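Local coordinates for probable aspartate aminotransferase 2 (Methanococcus jannaschii, PDB 2Z61), which transfers an amino group from alanine to a furancarboxaldehyde phosphate, using pyridoxal 5'-phosphate, to make the furan precursor of methanofuran, at the interface of chains A and B. Sequence-based numbering; all coordinates share one arbitrary frame. Chains: chain A/B, Probable aspartate aminotransferase 2.

The interface of chains A and B. Residues chain A 99, 221, 227-228, 230; chain B 62, 252-254.
The phenol ring of B:Tyr62 is covered on both faces: CB of A:Thr227 lies over the centre of one, 3.5 Å from the ring centroid in a CH-pi contact, and CG2 of B:Ile253, from the ring's own chain, covers the other. At the ring's edge stands the guanidinium of A:Arg230, with NE in the ring plane and the two flat groups turned 68° apart; its CZ is 3.4 Å from CE2 of the tyrosine. This is the homodimer interface of a class 1 pyridoxal-phosphate aminotransferase, and A:Ser221, A:Gly228 and A:Arg230 belong to the family's S-K-x5-G-x-R signature around the cofactor-binding lysine. In this family the arginine supplies positive charge to the cofactor phosphate, alongside the tyrosine lent by the partner; A:Ser99, near the start of helix 98-109, lines the same pocket. A:Arg230 is held side-on by its own chain. The backbone carbonyl O of A:Thr227 accepts NE at 2.8 Å, approaching nearly along the C=O direction, and NH2 at 2.6 Å, on a lone pair in the carbonyl plane; sharing one oxygen, both bonds are bent at the hydrogen, yet they limit the guanidinium's rotation. NH1 comes within 2.9 Å of the backbone O of B:Phe252, but its N-H points elsewhere and no hydrogen bond forms. Bends at chi2 (-78°) and chi3 (70°) curl the arginine chain back toward the threonine carbonyl, while CD passes over the rim of one face of the B:Phe252 ring, 4.1 Å from CZ. With an alanine at A:Arg230 the A:Thr227 carbonyl would probably lose both donors and the cofactor phosphate a positive partner, with a gap left between the B:Tyr62 edge and the B:Phe252 face.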
ATOM      1  N   SER A  99       2.758  -1.365  -7.911  1.00 23.01           N
ATOM      2  CA  SER A  99       1.647  -0.440  -8.119  1.00 23.74           C
ATOM      3  C   SER A  99       1.771   0.802  -7.238  1.00 23.63           C
ATOM      4  O   SER A  99       1.599   1.921  -7.719  1.00 22.26           O
ATOM      5  CB  SER A  99       0.316  -1.142  -7.843  1.00 24.53           C
ATOM      6  OG  SER A  99       0.081  -2.143  -8.819  1.00 28.53           O
ATOM      7  N   SER A 221       7.238  -9.131  -7.952  1.00 19.20           N
ATOM      8  CA  SER A 221       5.998  -9.805  -8.355  1.00 20.00           C
ATOM      9  C   SER A 221       6.079 -10.769  -9.536  1.00 20.52           C
ATOM     10  O   SER A 221       5.674 -11.927  -9.427  1.00 19.50           O
ATOM     11  CB  SER A 221       4.897  -8.775  -8.663  1.00 19.63           C
ATOM     12  OG  SER A 221       4.304  -8.274  -7.475  1.00 24.16           O
ATOM     13  N   THR A 227       3.894 -12.130  -6.332  1.00 17.55           N
ATOM     14  CA  THR A 227       2.752 -11.221  -6.427  1.00 19.69           C
ATOM     15  C   THR A 227       2.074 -10.925  -5.091  1.00 17.73           C
ATOM     16  O   THR A 227       1.888  -9.766  -4.722  1.00 19.82           O
ATOM     17  CB  THR A 227       1.679 -11.750  -7.405  1.00 17.78           C
ATOM     18  OG1 THR A 227       1.219 -13.034  -6.968  1.00 25.30           O
ATOM     19  CG2 THR A 227       2.253 -11.872  -8.817  1.00 20.17           C
ATOM     20  N   GLY A 228       1.713 -11.971  -4.357  1.00 16.43           N
ATOM     21  CA  GLY A 228       1.046 -11.776  -3.076  1.00 15.77           C
ATOM     22  C   GLY A 228       1.904 -11.236  -1.942  1.00 17.31           C
ATOM     23  O   GLY A 228       1.364 -10.722  -0.970  1.00 22.54           O
ATOM     24  N   ARG A 230       3.605  -8.681  -1.990  1.00 15.92           N
ATOM     25  CA  ARG A 230       3.535  -7.218  -2.078  1.00 14.72           C
ATOM     26  C   ARG A 230       4.846  -6.507  -1.768  1.00 17.37           C
ATOM     27  O   ARG A 230       5.013  -5.903  -0.702  1.00 18.40           O
ATOM     28  CB  ARG A 230       2.450  -6.677  -1.131  1.00 14.69           C
ATOM     29  CG  ARG A 230       1.098  -7.373  -1.210  1.00 21.91           C
ATOM     30  CD  ARG A 230       0.324  -6.913  -2.416  1.00 24.85           C
ATOM     31  NE  ARG A 230       0.946  -7.431  -3.610  1.00 32.51           N
ATOM     32  CZ  ARG A 230       1.116  -6.748  -4.728  1.00 25.71           C
ATOM     33  NH1 ARG A 230       0.701  -5.491  -4.829  1.00 21.54           N
ATOM     34  NH2 ARG A 230       1.741  -7.334  -5.729  1.00 23.39           N
TER
ATOM     35  N   TYR B  62      -1.958 -13.445  -5.731  1.00 26.37           N
ATOM     36  CA  TYR B  62      -2.892 -12.371  -5.379  1.00 24.08           C
ATOM     37  C   TYR B  62      -4.212 -13.007  -4.912  1.00 25.37           C
ATOM     38  O   TYR B  62      -4.570 -14.101  -5.342  1.00 23.48           O
ATOM     39  CB  TYR B  62      -3.225 -11.506  -6.599  1.00 24.36           C
ATOM     40  CG  TYR B  62      -2.128 -10.632  -7.176  1.00 24.93           C
ATOM     41  CD1 TYR B  62      -1.971 -10.526  -8.563  1.00 26.91           C
ATOM     42  CD2 TYR B  62      -1.318  -9.837  -6.359  1.00 26.15           C
ATOM     43  CE1 TYR B  62      -1.045  -9.650  -9.127  1.00 28.57           C
ATOM     44  CE2 TYR B  62      -0.380  -8.951  -6.913  1.00 29.45           C
ATOM     45  CZ  TYR B  62      -0.253  -8.864  -8.302  1.00 32.77           C
ATOM     46  OH  TYR B  62       0.642  -7.995  -8.878  1.00 29.84           O
ATOM     47  N   PHE B 252      -3.112  -1.031  -5.242  1.00 28.69           N
ATOM     48  CA  PHE B 252      -2.471  -2.039  -4.406  1.00 26.70           C
ATOM     49  C   PHE B 252      -2.733  -3.498  -4.799  1.00 27.47           C
ATOM     50  O   PHE B 252      -1.913  -4.378  -4.522  1.00 25.97           O
ATOM     51  CB  PHE B 252      -2.913  -1.799  -2.955  1.00 27.50           C
ATOM     52  CG  PHE B 252      -2.017  -2.426  -1.935  1.00 26.98           C
ATOM     53  CD1 PHE B 252      -0.679  -2.062  -1.852  1.00 28.21           C
ATOM     54  CD2 PHE B 252      -2.501  -3.400  -1.077  1.00 29.13           C
ATOM     55  CE1 PHE B 252       0.162  -2.665  -0.930  1.00 30.53           C
ATOM     56  CE2 PHE B 252      -1.663  -4.012  -0.147  1.00 26.97           C
ATOM     57  CZ  PHE B 252      -0.332  -3.647  -0.076  1.00 25.78           C
ATOM     58  N   ILE B 253      -3.871  -3.743  -5.441  1.00 27.08           N
ATOM     59  CA  ILE B 253      -4.288  -5.080  -5.868  1.00 27.04           C
ATOM     60  C   ILE B 253      -4.925  -5.859  -4.709  1.00 28.55           C
ATOM     61  O   ILE B 253      -6.109  -6.179  -4.762  1.00 31.69           O
ATOM     62  CB  ILE B 253      -3.117  -5.908  -6.441  1.00 29.91           C
ATOM     63  CG1 ILE B 253      -2.354  -5.101  -7.503  1.00 29.51           C
ATOM     64  CG2 ILE B 253      -3.658  -7.195  -7.051  1.00 27.36           C
ATOM     65  CD1 ILE B 253      -3.160  -4.756  -8.727  1.00 34.75           C
ATOM     66  N   SER B 254      -4.154  -6.167  -3.665  1.00 26.05           N
ATOM     67  CA  SER B 254      -4.694  -6.896  -2.510  1.00 23.77           C
ATOM     68  C   SER B 254      -3.691  -6.988  -1.359  1.00 24.98           C
ATOM     69  O   SER B 254      -2.482  -6.976  -1.581  1.00 20.91           O
ATOM     70  CB  SER B 254      -5.145  -8.306  -2.921  1.00 28.03           C
ATOM     71  OG  SER B 254      -4.071  -9.107  -3.399  1.00 29.39           O
TER